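Local coordinates for protein-glutamine gamma-glutamyltransferase (PDB 1G0D) that catalyses, with calcium as cofactor, the cross-linking of peptide-bound glutamine to protein lysines and other primary amines, releasing ammonia, at residues 135-140 against 153-158; 190-195 against 213-218; 281-286 against 333-338. One frame throughout, in Å; residues are numbered along the deposited sequence.

Contact 1: residues 135-140 against 153-158; sequences NPWCRD and EYVMNE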
ATOM      1  N   ASN A 135      -9.151 -11.740  14.245  1.00 13.75           N
ATOM      2  CA  ASN A 135     -10.586 -11.872  14.001  1.00  8.22           C
ATOM      3  C   ASN A 135     -11.345 -10.570  14.165  1.00 12.54           C
ATOM      4  O   ASN A 135     -11.868 -10.298  15.244  1.00 14.05           O
ATOM      5  CB  ASN A 135     -11.169 -12.867  14.988  1.00  4.80           C
ATOM      6  CG  ASN A 135     -12.409 -13.509  14.473  1.00 10.53           C
ATOM      7  OD1 ASN A 135     -12.977 -13.053  13.485  1.00 16.33           O
ATOM      8  ND2 ASN A 135     -12.851 -14.578  15.121  1.00  8.56           N
ATOM      9  N   PRO A 136     -11.407  -9.734  13.109  1.00 11.67           N
ATOM     10  CA  PRO A 136     -12.136  -8.467  13.213  1.00 14.19           C
ATOM     11  C   PRO A 136     -13.648  -8.622  13.254  1.00 16.06           C
ATOM     12  O   PRO A 136     -14.354  -7.628  13.350  1.00 19.08           O
ATOM     13  CB  PRO A 136     -11.689  -7.668  11.983  1.00 12.05           C
ATOM     14  CG  PRO A 136     -11.067  -8.616  11.080  1.00 10.74           C
ATOM     15  CD  PRO A 136     -10.750  -9.895  11.809  1.00 12.25           C
ATOM     16  N   TRP A 137     -14.151  -9.852  13.157  1.00 15.63           N
ATOM     17  CA  TRP A 137     -15.586 -10.066  13.232  1.00 12.03           C
ATOM     18  C   TRP A 137     -15.995 -10.465  14.639  1.00 14.80           C
ATOM     19  O   TRP A 137     -17.180 -10.526  14.934  1.00 15.01           O
ATOM     20  CB  TRP A 137     -16.013 -11.173  12.318  1.00 10.86           C
ATOM     21  CG  TRP A 137     -15.913 -10.842  10.918  1.00  5.94           C
ATOM     22  CD1 TRP A 137     -16.845 -10.214  10.163  1.00  5.33           C
ATOM     23  CD2 TRP A 137     -14.809 -11.128  10.058  1.00  9.40           C
ATOM     24  NE1 TRP A 137     -16.391 -10.079   8.861  1.00  7.12           N
ATOM     25  CE2 TRP A 137     -15.144 -10.628   8.771  1.00  9.35           C
ATOM     26  CE3 TRP A 137     -13.562 -11.756  10.248  1.00  8.21           C
ATOM     27  CZ2 TRP A 137     -14.268 -10.736   7.668  1.00  6.90           C
ATOM     28  CZ3 TRP A 137     -12.687 -11.855   9.141  1.00  8.01           C
ATOM     29  CH2 TRP A 137     -13.053 -11.343   7.875  1.00  2.80           C
ATOM     30  N   CYS A 138     -15.017 -10.778  15.488  1.00 13.88           N
ATOM     31  CA  CYS A 138     -15.273 -11.171  16.866  1.00 12.64           C
ATOM     32  C   CYS A 138     -15.229  -9.940  17.759  1.00 14.46           C
ATOM     33  O   CYS A 138     -14.199  -9.300  17.889  1.00 17.95           O
ATOM     34  CB  CYS A 138     -14.217 -12.147  17.313  1.00 14.87           C
ATOM     35  SG  CYS A 138     -14.188 -12.309  19.073  1.00 19.49           S
ATOM     36  N   ARG A 139     -16.337  -9.629  18.413  1.00 16.27           N
ATOM     37  CA  ARG A 139     -16.420  -8.412  19.209  1.00 12.34           C
ATOM     38  C   ARG A 139     -15.462  -8.188  20.305  1.00 11.97           C
ATOM     39  O   ARG A 139     -15.330  -7.059  20.736  1.00 15.64           O
ATOM     40  CB  ARG A 139     -17.804  -8.235  19.771  1.00 17.33           C
ATOM     41  CG  ARG A 139     -18.406  -9.513  20.153  1.00 22.52           C
ATOM     42  CD  ARG A 139     -19.409  -9.264  21.197  1.00 27.46           C
ATOM     43  NE  ARG A 139     -18.842  -8.514  22.296  1.00 32.62           N
ATOM     44  CZ  ARG A 139     -19.228  -7.279  22.608  1.00 40.49           C
ATOM     45  NH1 ARG A 139     -20.184  -6.669  21.884  1.00 33.51           N
ATOM     46  NH2 ARG A 139     -18.680  -6.677  23.667  1.00 40.11           N
ATOM     47  N   ASP A 140     -14.787  -9.220  20.775  1.00  8.39           N
ATOM     48  CA  ASP A 140     -13.826  -8.999  21.831  1.00  9.14           C
ATOM     49  C   ASP A 140     -12.409  -8.840  21.307  1.00 13.42           C
ATOM     50  O   ASP A 140     -11.483  -8.562  22.073  1.00 13.58           O
ATOM     51  CB  ASP A 140     -13.852 -10.148  22.784  1.00 11.48           C
ATOM     52  CG  ASP A 140     -15.123 -10.213  23.529  1.00 18.95           C
ATOM     53  OD1 ASP A 140     -15.439 -11.318  23.990  1.00 27.95           O
ATOM     54  OD2 ASP A 140     -15.807  -9.175  23.648  1.00 16.99           O
ATOM     55  N   GLU A 153     -14.262  -5.279   2.323  1.00 14.05           N
ATOM     56  CA  GLU A 153     -13.338  -4.517   1.503  1.00 13.81           C
ATOM     57  C   GLU A 153     -11.956  -4.485   2.130  1.00 15.54           C
ATOM     58  O   GLU A 153     -10.959  -4.792   1.480  1.00 15.73           O
ATOM     59  CB  GLU A 153     -13.822  -3.081   1.344  1.00 13.80           C
ATOM     60  CG  GLU A 153     -12.813  -2.163   0.631  1.00 16.22           C
ATOM     61  CD  GLU A 153     -12.552  -2.549  -0.833  1.00 21.55           C
ATOM     62  OE1 GLU A 153     -13.342  -3.336  -1.397  1.00 25.05           O
ATOM     63  OE2 GLU A 153     -11.557  -2.067  -1.430  1.00 26.38           O
ATOM     64  N   TYR A 154     -11.909  -4.137   3.411  1.00 13.50           N
ATOM     65  CA  TYR A 154     -10.651  -4.031   4.127  1.00 10.39           C
ATOM     66  C   TYR A 154      -9.970  -5.310   4.604  1.00 10.24           C
ATOM     67  O   TYR A 154      -8.845  -5.244   5.085  1.00 13.80           O
ATOM     68  CB  TYR A 154     -10.829  -3.080   5.287  1.00  7.46           C
ATOM     69  CG  TYR A 154     -11.441  -1.779   4.862  1.00  7.19           C
ATOM     70  CD1 TYR A 154     -11.033  -1.163   3.671  1.00  2.00           C
ATOM     71  CD2 TYR A 154     -12.414  -1.151   5.654  1.00  5.77           C
ATOM     72  CE1 TYR A 154     -11.569   0.040   3.282  1.00  4.14           C
ATOM     73  CE2 TYR A 154     -12.964   0.064   5.279  1.00  3.96           C
ATOM     74  CZ  TYR A 154     -12.531   0.653   4.092  1.00  8.40           C
ATOM     75  OH  TYR A 154     -13.017   1.883   3.742  1.00 13.62           O
ATOM     76  N   VAL A 155     -10.638  -6.458   4.510  1.00 10.01           N
ATOM     77  CA  VAL A 155     -10.007  -7.738   4.876  1.00 10.36           C
ATOM     78  C   VAL A 155     -10.199  -8.744   3.748  1.00  9.96           C
ATOM     79  O   VAL A 155      -9.245  -9.308   3.237  1.00 15.67           O
ATOM     80  CB  VAL A 155     -10.567  -8.441   6.149  1.00  9.58           C
ATOM     81  CG1 VAL A 155      -9.891  -9.812   6.293  1.00  3.96           C
ATOM     82  CG2 VAL A 155     -10.286  -7.651   7.382  1.00  9.25           C
ATOM     83  N   MET A 156     -11.432  -8.943   3.330  1.00 10.62           N
ATOM     84  CA  MET A 156     -11.723  -9.927   2.306  1.00  9.20           C
ATOM     85  C   MET A 156     -11.492  -9.598   0.853  1.00  8.98           C
ATOM     86  O   MET A 156     -11.331 -10.494   0.048  1.00 13.30           O
ATOM     87  CB  MET A 156     -13.151 -10.405   2.510  1.00  8.68           C
ATOM     88  CG  MET A 156     -13.323 -11.027   3.893  1.00  7.61           C
ATOM     89  SD  MET A 156     -12.508 -12.576   3.885  1.00 13.10           S
ATOM     90  CE  MET A 156     -11.992 -12.657   5.435  1.00 13.59           C
ATOM     91  N   ASN A 157     -11.486  -8.329   0.484  1.00 13.79           N
ATOM     92  CA  ASN A 157     -11.266  -8.006  -0.919  1.00 10.43           C
ATOM     93  C   ASN A 157      -9.800  -8.167  -1.342  1.00 11.80           C
ATOM     94  O   ASN A 157      -8.886  -7.686  -0.664  1.00 14.75           O
ATOM     95  CB  ASN A 157     -11.731  -6.600  -1.211  1.00  7.78           C
ATOM     96  CG  ASN A 157     -11.797  -6.358  -2.680  1.00 14.35           C
ATOM     97  OD1 ASN A 157     -11.227  -7.133  -3.449  1.00 14.11           O
ATOM     98  ND2 ASN A 157     -12.482  -5.304  -3.097  1.00  9.16           N
ATOM     99  N   GLU A 158      -9.564  -8.858  -2.447  1.00  8.55           N
ATOM    100  CA  GLU A 158      -8.188  -9.089  -2.894  1.00 12.96           C
ATOM    101  C   GLU A 158      -7.736  -8.164  -4.028  1.00 14.64           C
ATOM    102  O   GLU A 158      -6.570  -8.184  -4.439  1.00 13.89           O
ATOM    103  CB  GLU A 158      -8.010 -10.534  -3.348  1.00 13.01           C
ATOM    104  CG  GLU A 158      -7.969 -11.592  -2.242  1.00 16.80           C
ATOM    105  CD  GLU A 158      -7.990 -13.009  -2.808  1.00 17.36           C
ATOM    106  OE1 GLU A 158      -9.011 -13.391  -3.437  1.00 26.15           O
ATOM    107  OE2 GLU A 158      -6.984 -13.731  -2.644  1.00 17.34           O
TER

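Contact 2: residues 190-195 against 213-218; sequences EVLDNS and VYVGRT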
ATOM      1  N   GLU A 190       6.255 -16.146   7.715  1.00 15.71           N
ATOM      2  CA  GLU A 190       7.696 -16.254   7.471  1.00 14.24           C
ATOM      3  C   GLU A 190       8.350 -14.872   7.626  1.00 16.95           C
ATOM      4  O   GLU A 190       9.490 -14.726   8.073  1.00 15.70           O
ATOM      5  CB  GLU A 190       7.927 -16.763   6.053  1.00 14.81           C
ATOM      6  CG  GLU A 190       9.275 -17.401   5.878  1.00 18.32           C
ATOM      7  CD  GLU A 190       9.603 -17.768   4.444  1.00 22.33           C
ATOM      8  OE1 GLU A 190      10.742 -18.224   4.249  1.00 25.57           O
ATOM      9  OE2 GLU A 190       8.766 -17.606   3.522  1.00 22.82           O
ATOM     10  N   VAL A 191       7.627 -13.842   7.215  1.00 17.75           N
ATOM     11  CA  VAL A 191       8.116 -12.483   7.351  1.00 15.45           C
ATOM     12  C   VAL A 191       8.209 -12.194   8.857  1.00 18.93           C
ATOM     13  O   VAL A 191       9.119 -11.522   9.318  1.00 20.22           O
ATOM     14  CB  VAL A 191       7.128 -11.467   6.710  1.00 13.35           C
ATOM     15  CG1 VAL A 191       7.590 -10.043   6.979  1.00 13.20           C
ATOM     16  CG2 VAL A 191       7.029 -11.710   5.206  1.00  9.70           C
ATOM     17  N   LEU A 192       7.272 -12.727   9.634  1.00 19.76           N
ATOM     18  CA  LEU A 192       7.282 -12.472  11.067  1.00 16.96           C
ATOM     19  C   LEU A 192       8.417 -13.276  11.694  1.00 21.24           C
ATOM     20  O   LEU A 192       9.025 -12.856  12.687  1.00 23.77           O
ATOM     21  CB  LEU A 192       5.928 -12.880  11.683  1.00 19.51           C
ATOM     22  CG  LEU A 192       4.693 -11.936  11.650  1.00 20.04           C
ATOM     23  CD1 LEU A 192       3.461 -12.616  12.255  1.00 11.57           C
ATOM     24  CD2 LEU A 192       5.006 -10.642  12.414  1.00 15.66           C
ATOM     25  N   ASP A 193       8.730 -14.426  11.091  1.00 21.43           N
ATOM     26  CA  ASP A 193       9.778 -15.320  11.614  1.00 19.89           C
ATOM     27  C   ASP A 193      11.211 -14.912  11.328  1.00 17.61           C
ATOM     28  O   ASP A 193      12.137 -15.420  11.954  1.00 19.12           O
ATOM     29  CB  ASP A 193       9.591 -16.740  11.072  1.00 18.68           C
ATOM     30  CG  ASP A 193       8.357 -17.441  11.630  1.00 20.88           C
ATOM     31  OD1 ASP A 193       7.985 -18.506  11.083  1.00 19.33           O
ATOM     32  OD2 ASP A 193       7.756 -16.937  12.605  1.00 25.94           O
ATOM     33  N   ASN A 194      11.387 -14.001  10.384  1.00 18.53           N
ATOM     34  CA  ASN A 194      12.714 -13.549   9.984  1.00 18.46           C
ATOM     35  C   ASN A 194      13.042 -12.160  10.462  1.00 19.72           C
ATOM     36  O   ASN A 194      14.023 -11.542  10.014  1.00 22.89           O
ATOM     37  CB  ASN A 194      12.826 -13.600   8.467  1.00 15.92           C
ATOM     38  CG  ASN A 194      12.974 -15.000   7.971  1.00 18.21           C
ATOM     39  OD1 ASN A 194      14.052 -15.553   8.047  1.00 24.63           O
ATOM     40  ND2 ASN A 194      11.895 -15.596   7.482  1.00 15.91           N
ATOM     41  N   SER A 195      12.220 -11.658  11.365  1.00 16.02           N
ATOM     42  CA  SER A 195      12.462 -10.331  11.862  1.00 16.20           C
ATOM     43  C   SER A 195      13.508 -10.388  12.958  1.00 18.57           C
ATOM     44  O   SER A 195      13.733 -11.419  13.587  1.00 15.83           O
ATOM     45  CB  SER A 195      11.166  -9.689  12.380  1.00 14.94           C
ATOM     46  OG  SER A 195      10.788 -10.154  13.673  1.00 15.55           O
ATOM     47  N   VAL A 213      -0.845  -4.170  17.392  1.00 14.95           N
ATOM     48  CA  VAL A 213       0.077  -3.011  17.341  1.00 11.70           C
ATOM     49  C   VAL A 213       1.495  -3.491  17.046  1.00 14.08           C
ATOM     50  O   VAL A 213       2.179  -2.964  16.178  1.00 16.74           O
ATOM     51  CB  VAL A 213       0.114  -2.190  18.689  1.00 10.27           C
ATOM     52  CG1 VAL A 213       1.313  -1.226  18.693  1.00  8.53           C
ATOM     53  CG2 VAL A 213      -1.174  -1.366  18.873  1.00  6.63           C
ATOM     54  N   TYR A 214       1.918  -4.512  17.773  1.00 15.52           N
ATOM     55  CA  TYR A 214       3.228  -5.107  17.623  1.00 12.87           C
ATOM     56  C   TYR A 214       3.401  -5.738  16.240  1.00 15.14           C
ATOM     57  O   TYR A 214       4.360  -5.453  15.536  1.00 22.97           O
ATOM     58  CB  TYR A 214       3.390  -6.163  18.700  1.00 11.26           C
ATOM     59  CG  TYR A 214       4.622  -7.005  18.559  1.00 14.47           C
ATOM     60  CD1 TYR A 214       5.800  -6.639  19.192  1.00 10.48           C
ATOM     61  CD2 TYR A 214       4.618  -8.166  17.781  1.00 15.27           C
ATOM     62  CE1 TYR A 214       6.937  -7.399  19.050  1.00 12.19           C
ATOM     63  CE2 TYR A 214       5.756  -8.939  17.629  1.00 14.30           C
ATOM     64  CZ  TYR A 214       6.911  -8.547  18.260  1.00 15.84           C
ATOM     65  OH  TYR A 214       8.061  -9.268  18.063  1.00 20.78           O
ATOM     66  N   VAL A 215       2.479  -6.597  15.843  1.00 13.27           N
ATOM     67  CA  VAL A 215       2.548  -7.249  14.553  1.00 10.68           C
ATOM     68  C   VAL A 215       2.458  -6.248  13.378  1.00 13.96           C
ATOM     69  O   VAL A 215       3.062  -6.454  12.320  1.00 18.40           O
ATOM     70  CB  VAL A 215       1.404  -8.283  14.472  1.00 11.21           C
ATOM     71  CG1 VAL A 215       1.259  -8.835  13.077  1.00 10.65           C
ATOM     72  CG2 VAL A 215       1.670  -9.391  15.457  1.00 11.12           C
ATOM     73  N   GLY A 216       1.695  -5.174  13.556  1.00 13.97           N
ATOM     74  CA  GLY A 216       1.555  -4.188  12.504  1.00  9.23           C
ATOM     75  C   GLY A 216       2.856  -3.407  12.365  1.00 14.31           C
ATOM     76  O   GLY A 216       3.305  -3.100  11.257  1.00 13.98           O
ATOM     77  N   ARG A 217       3.464  -3.072  13.500  1.00 15.40           N
ATOM     78  CA  ARG A 217       4.734  -2.357  13.505  1.00 18.57           C
ATOM     79  C   ARG A 217       5.857  -3.274  12.946  1.00 20.58           C
ATOM     80  O   ARG A 217       6.779  -2.808  12.280  1.00 21.39           O
ATOM     81  CB  ARG A 217       5.053  -1.861  14.933  1.00 16.73           C
ATOM     82  CG  ARG A 217       6.520  -1.526  15.189  1.00 17.82           C
ATOM     83  CD  ARG A 217       6.722  -0.346  16.166  1.00 15.66           C
ATOM     84  NE  ARG A 217       6.806   0.894  15.407  1.00 20.56           N
ATOM     85  CZ  ARG A 217       7.733   1.845  15.534  1.00 15.34           C
ATOM     86  NH1 ARG A 217       7.662   2.910  14.765  1.00 19.87           N
ATOM     87  NH2 ARG A 217       8.702   1.765  16.413  1.00 13.40           N
ATOM     88  N   THR A 218       5.772  -4.577  13.209  1.00 20.85           N
ATOM     89  CA  THR A 218       6.768  -5.516  12.707  1.00 18.11           C
ATOM     90  C   THR A 218       6.658  -5.704  11.196  1.00 16.96           C
ATOM     91  O   THR A 218       7.650  -5.685  10.508  1.00 21.46           O
ATOM     92  CB  THR A 218       6.606  -6.850  13.365  1.00 17.09           C
ATOM     93  OG1 THR A 218       6.769  -6.682  14.773  1.00 22.38           O
ATOM     94  CG2 THR A 218       7.619  -7.824  12.840  1.00 17.51           C
TER

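Contact 3: residues 281-286 against 333-338; sequences TVLRCL and CWVESW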
ATOM      1  N   THR A 281      -1.316  -6.466   1.571  1.00 12.55           N
ATOM      2  CA  THR A 281      -1.549  -7.896   1.293  1.00  9.27           C
ATOM      3  C   THR A 281      -1.311  -8.770   2.506  1.00 12.65           C
ATOM      4  O   THR A 281      -2.058  -9.700   2.778  1.00 15.11           O
ATOM      5  CB  THR A 281      -0.610  -8.425   0.198  1.00  8.20           C
ATOM      6  OG1 THR A 281      -1.183  -8.190  -1.091  1.00  9.76           O
ATOM      7  CG2 THR A 281      -0.427  -9.891   0.329  1.00  4.04           C
ATOM      8  N   VAL A 282      -0.247  -8.473   3.229  1.00 13.20           N
ATOM      9  CA  VAL A 282       0.112  -9.258   4.387  1.00 14.07           C
ATOM     10  C   VAL A 282      -0.766  -8.998   5.613  1.00 14.80           C
ATOM     11  O   VAL A 282      -1.149  -9.924   6.302  1.00 20.17           O
ATOM     12  CB  VAL A 282       1.639  -9.027   4.749  1.00 14.93           C
ATOM     13  CG1 VAL A 282       1.994  -9.764   6.059  1.00 15.58           C
ATOM     14  CG2 VAL A 282       2.541  -9.528   3.584  1.00 10.00           C
ATOM     15  N   LEU A 283      -1.078  -7.748   5.901  1.00 13.52           N
ATOM     16  CA  LEU A 283      -1.894  -7.462   7.068  1.00 10.14           C
ATOM     17  C   LEU A 283      -3.341  -7.963   6.782  1.00 12.69           C
ATOM     18  O   LEU A 283      -3.975  -8.627   7.615  1.00 13.75           O
ATOM     19  CB  LEU A 283      -1.796  -5.958   7.381  1.00  6.86           C
ATOM     20  CG  LEU A 283      -0.365  -5.512   7.755  1.00  7.42           C
ATOM     21  CD1 LEU A 283      -0.241  -4.027   7.588  1.00  2.00           C
ATOM     22  CD2 LEU A 283      -0.017  -5.903   9.185  1.00  2.00           C
ATOM     23  N   ARG A 284      -3.855  -7.692   5.587  1.00 13.18           N
ATOM     24  CA  ARG A 284      -5.177  -8.205   5.245  1.00 10.86           C
ATOM     25  C   ARG A 284      -5.126  -9.729   5.453  1.00 12.88           C
ATOM     26  O   ARG A 284      -5.950 -10.279   6.148  1.00 18.05           O
ATOM     27  CB  ARG A 284      -5.525  -7.850   3.807  1.00  2.00           C
ATOM     28  CG  ARG A 284      -6.281  -6.567   3.740  1.00  2.00           C
ATOM     29  CD  ARG A 284      -6.889  -6.300   2.386  1.00  2.00           C
ATOM     30  NE  ARG A 284      -7.240  -4.876   2.280  1.00  3.51           N
ATOM     31  CZ  ARG A 284      -7.891  -4.344   1.253  1.00  4.49           C
ATOM     32  NH1 ARG A 284      -8.258  -5.121   0.244  1.00  3.64           N
ATOM     33  NH2 ARG A 284      -8.198  -3.049   1.225  1.00  2.00           N
ATOM     34  N   CYS A 285      -4.125 -10.408   4.902  1.00 17.93           N
ATOM     35  CA  CYS A 285      -3.999 -11.863   5.091  1.00 15.23           C
ATOM     36  C   CYS A 285      -3.994 -12.290   6.559  1.00 15.22           C
ATOM     37  O   CYS A 285      -4.659 -13.236   6.912  1.00 21.03           O
ATOM     38  CB  CYS A 285      -2.725 -12.399   4.439  1.00 12.20           C
ATOM     39  SG  CYS A 285      -2.686 -14.212   4.252  1.00 14.26           S
ATOM     40  N   LEU A 286      -3.247 -11.615   7.422  1.00 14.38           N
ATOM     41  CA  LEU A 286      -3.212 -12.017   8.821  1.00  9.12           C
ATOM     42  C   LEU A 286      -4.504 -11.652   9.524  1.00  9.46           C
ATOM     43  O   LEU A 286      -4.750 -12.093  10.645  1.00 10.82           O
ATOM     44  CB  LEU A 286      -2.019 -11.381   9.543  1.00  4.23           C
ATOM     45  CG  LEU A 286      -0.663 -11.832   8.992  1.00 10.08           C
ATOM     46  CD1 LEU A 286       0.472 -11.367   9.900  1.00  7.84           C
ATOM     47  CD2 LEU A 286      -0.612 -13.332   8.878  1.00  7.26           C
ATOM     48  N   CYS A 333       2.354   7.180  -0.752  1.00  9.98           N
ATOM     49  CA  CYS A 333       1.447   6.202  -0.216  1.00  9.87           C
ATOM     50  C   CYS A 333       1.860   5.530   1.102  1.00 10.40           C
ATOM     51  O   CYS A 333       3.043   5.346   1.401  1.00 12.99           O
ATOM     52  CB  CYS A 333       1.256   5.098  -1.248  1.00  9.14           C
ATOM     53  SG  CYS A 333       0.730   5.597  -2.854  1.00 16.34           S
ATOM     54  N   TRP A 334       0.860   5.172   1.894  1.00 10.60           N
ATOM     55  CA  TRP A 334       1.073   4.420   3.115  1.00  9.52           C
ATOM     56  C   TRP A 334      -0.171   3.543   3.328  1.00 11.56           C
ATOM     57  O   TRP A 334      -0.998   3.355   2.439  1.00  9.23           O
ATOM     58  CB  TRP A 334       1.376   5.314   4.341  1.00  5.34           C
ATOM     59  CG  TRP A 334       0.335   6.306   4.721  1.00 11.05           C
ATOM     60  CD1 TRP A 334      -0.781   6.079   5.476  1.00  9.94           C
ATOM     61  CD2 TRP A 334       0.317   7.711   4.394  1.00 12.36           C
ATOM     62  NE1 TRP A 334      -1.495   7.255   5.638  1.00 10.47           N
ATOM     63  CE2 TRP A 334      -0.841   8.265   4.982  1.00  9.02           C
ATOM     64  CE3 TRP A 334       1.169   8.547   3.660  1.00 15.97           C
ATOM     65  CZ2 TRP A 334      -1.165   9.616   4.859  1.00  9.22           C
ATOM     66  CZ3 TRP A 334       0.840   9.901   3.540  1.00 13.34           C
ATOM     67  CH2 TRP A 334      -0.321  10.416   4.139  1.00 10.20           C
ATOM     68  N   VAL A 335      -0.320   3.021   4.518  1.00 13.77           N
ATOM     69  CA  VAL A 335      -1.422   2.137   4.769  1.00 10.48           C
ATOM     70  C   VAL A 335      -2.079   2.493   6.092  1.00 11.58           C
ATOM     71  O   VAL A 335      -1.426   3.006   6.981  1.00 12.78           O
ATOM     72  CB  VAL A 335      -0.821   0.729   4.725  1.00 13.18           C
ATOM     73  CG1 VAL A 335      -0.973  -0.018   6.020  1.00  2.79           C
ATOM     74  CG2 VAL A 335      -1.346   0.043   3.558  1.00 11.01           C
ATOM     75  N   GLU A 336      -3.386   2.281   6.199  1.00 14.86           N
ATOM     76  CA  GLU A 336      -4.129   2.539   7.437  1.00 11.54           C
ATOM     77  C   GLU A 336      -4.605   1.165   7.934  1.00 12.21           C
ATOM     78  O   GLU A 336      -5.157   0.399   7.139  1.00 12.79           O
ATOM     79  CB  GLU A 336      -5.348   3.401   7.140  1.00  9.94           C
ATOM     80  CG  GLU A 336      -5.346   4.772   7.781  1.00  7.17           C
ATOM     81  CD  GLU A 336      -6.437   5.645   7.224  1.00 13.51           C
ATOM     82  OE1 GLU A 336      -7.545   5.145   6.936  1.00 16.81           O
ATOM     83  OE2 GLU A 336      -6.195   6.846   7.050  1.00 16.77           O
ATOM     84  N   SER A 337      -4.380   0.832   9.206  1.00 11.29           N
ATOM     85  CA  SER A 337      -4.843  -0.461   9.745  1.00 13.25           C
ATOM     86  C   SER A 337      -5.797  -0.214  10.908  1.00 13.45           C
ATOM     87  O   SER A 337      -5.550   0.635  11.739  1.00 18.30           O
ATOM     88  CB  SER A 337      -3.680  -1.321  10.259  1.00 15.75           C
ATOM     89  OG  SER A 337      -2.937  -1.898   9.204  1.00 15.84           O
ATOM     90  N   TRP A 338      -6.875  -0.976  10.975  1.00 13.04           N
ATOM     91  CA  TRP A 338      -7.861  -0.828  12.040  1.00  9.74           C
ATOM     92  C   TRP A 338      -7.518  -1.652  13.246  1.00  8.79           C
ATOM     93  O   TRP A 338      -7.325  -2.843  13.137  1.00 10.28           O
ATOM     94  CB  TRP A 338      -9.244  -1.279  11.577  1.00  4.87           C
ATOM     95  CG  TRP A 338     -10.320  -0.948  12.555  1.00  7.77           C
ATOM     96  CD1 TRP A 338     -10.765  -1.722  13.610  1.00  5.58           C
ATOM     97  CD2 TRP A 338     -11.087   0.264  12.600  1.00  8.12           C
ATOM     98  NE1 TRP A 338     -11.766  -1.058  14.296  1.00  9.36           N
ATOM     99  CE2 TRP A 338     -11.978   0.166  13.689  1.00 10.44           C
ATOM    100  CE3 TRP A 338     -11.109   1.433  11.819  1.00  9.87           C
ATOM    101  CZ2 TRP A 338     -12.873   1.192  14.014  1.00 10.99           C
ATOM    102  CZ3 TRP A 338     -12.003   2.454  12.144  1.00  9.49           C
ATOM    103  CH2 TRP A 338     -12.867   2.326  13.227  1.00  8.51           C
TER

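Contact 1: residues 135-140 against 153-158
W137 brings the outer end of its indole against V155 and M156 on helix 148-156, with CH2 lying 3.9 Å from V155 CG1. The methyl comes at the ring obliquely, neither squarely over a face nor in the plane. M156 takes the neighbouring corner: its CG stands 3.9 Å from W137 CZ2 and 4.0 Å from W137 CH2. The methionine chain is bent at chi2 (-73°) rather than extended, which keeps its sulfur beside the indole. SD lies 5.4 Å from the centroid of the six-membered ring of W137, 70° off the ring normal, a Met-aromatic contact in which the sulfur is well away from the axis above the ring. The same indole is backed from within its own segment, since P136 CG sits 4.0 Å above the W137 ring plane, toward the rim. P136 CG also meets V155 CG2, at 3.9 Å. The valine can serve both partners because its two methyls diverge, CG1 anti to the backbone N (chi1 174°) and CG2 anti to the carbonyl carbon.

The loop that presents P136 and W137 follows the last long strand of the N-terminal beta-sandwich, 121-133, and leads into the catalytic core, as in other transglutaminases. N135 to C138 form a type I beta turn within it, closed by C138 N to N135 O at 3.2 Å, and a weak bond runs from W137 N to N135 OD1 in the manner of an Asx turn. No hydrogen bond passes from this segment to 153-158. P136 and W137 both also touch L151, earlier on the helix. R23 makes a cation-pi contact with the indole, and R35 of strand 33-35 touches both W137 and M156.

Contact 2: residues 190-195 against 213-218
The last turn of helix 184-193 approaches the body of helix 212-223, the backbones coming nearest at L192 and T218, whose CA atoms are 7.2 Å apart. N194 is the first residue to leave the helical conformation; its ND2 returns to E190 O at 2.6 Å, and S195 is already the N-cap residue of helix 196-200. No hydrogen bond crosses between the two segments; the contact is made by methyls and the S195 side chain. T218 CG2, turned away from its backbone N, points across to the first helix and lies between L192 CD2 (3.9 Å) and S195 CB (4.0 Å), the leucine side chain crossing at about a right angle. L192 CD2 also meets V215 CG1. The other branch of T218 turns back along its own helix, OG1 donating to Y214 O from above the carbonyl plane (2.8 Å) and lying over the rim of one face of the Y214 ring. With a glycine in place of T218, L192 and S195 would probably face a gap where CG2 had been, and Y214 O would lose its second donor. Beyond the pair, V191 and L192 continue onto I219, V191 also packs on W259 of helix 253-261, and V213 and R217 lean on P370 of strand 368-372.

Contact 3: residues 281-286 against 333-338
Within 281-286, L283 is the residue that touches 333-338, meeting V335 and S337. T281 and V282, which come before it, begin the helical ladder of the segment, their carbonyl oxygens accepting from C285 N (3.0 Å from T281 O) and L286 N (2.9 Å from V282 O).

L283 then points its side chain at the sheet. Its CG lies beside the backbone N (chi1 -63°) and CD1 continues the chain outward, anti to CA (chi2 161°), which carries this one methyl to the strand. L283 CD1 meets S337 OG at 3.8 Å and, more loosely, V335 CG1 at 4.4 Å. V335 CG1 and S337 OG are themselves 4.2 Å apart, which makes the contact three-cornered, with the leucine methyl facing both strand residues at once. The backbones remain well separated, 8.1 Å between the CA atoms of L283 and S337. V335 and S337, two residues apart on the strand, both direct their CB toward the helix. The serine hydroxyl is not left facing a methyl alone, because it is hydrogen-bonded to T290 OG1, and T290 itself packs on L283; a buried polar atom is thus satisfied at the border of an apolar contact.

R284, next along, is directed elsewhere, with an extended chain, while V282, C285 and L286 all touch C188 of helix 184-193.

On the strand, the side chain of V335 is about 7 Å from that of D355. Helix 272-286 begins with the catalytic C272, strand 329-339 carries H332 and strand 350-355 ends on D355: the helix-against-antiparallel-sheet arrangement of the papain-like transglutaminase core, with its Cys-His-Asp triad.

In the fold
Followed from the N terminus, the three contacts close in series, none nesting in or crossing another. Contact 1 closes the short loop between strand 121-133 and helix 148-156, bringing the start of that loop against the helix that follows it. Contact 2 then folds a helical run back on itself, setting helix 184-193 against helix 212-223 across two intervening helices. Contact 3 spans the longest interval, joining helix 272-286 to strand 329-339. Helix 272-286 is the common neighbour: R284 NH1 in it makes a probable hydrogen bond to N157 O of contact 1, while L286 CD1 lies 4.0 Å from L192 CD1 of contact 2. Contacts 1 and 2 do not touch.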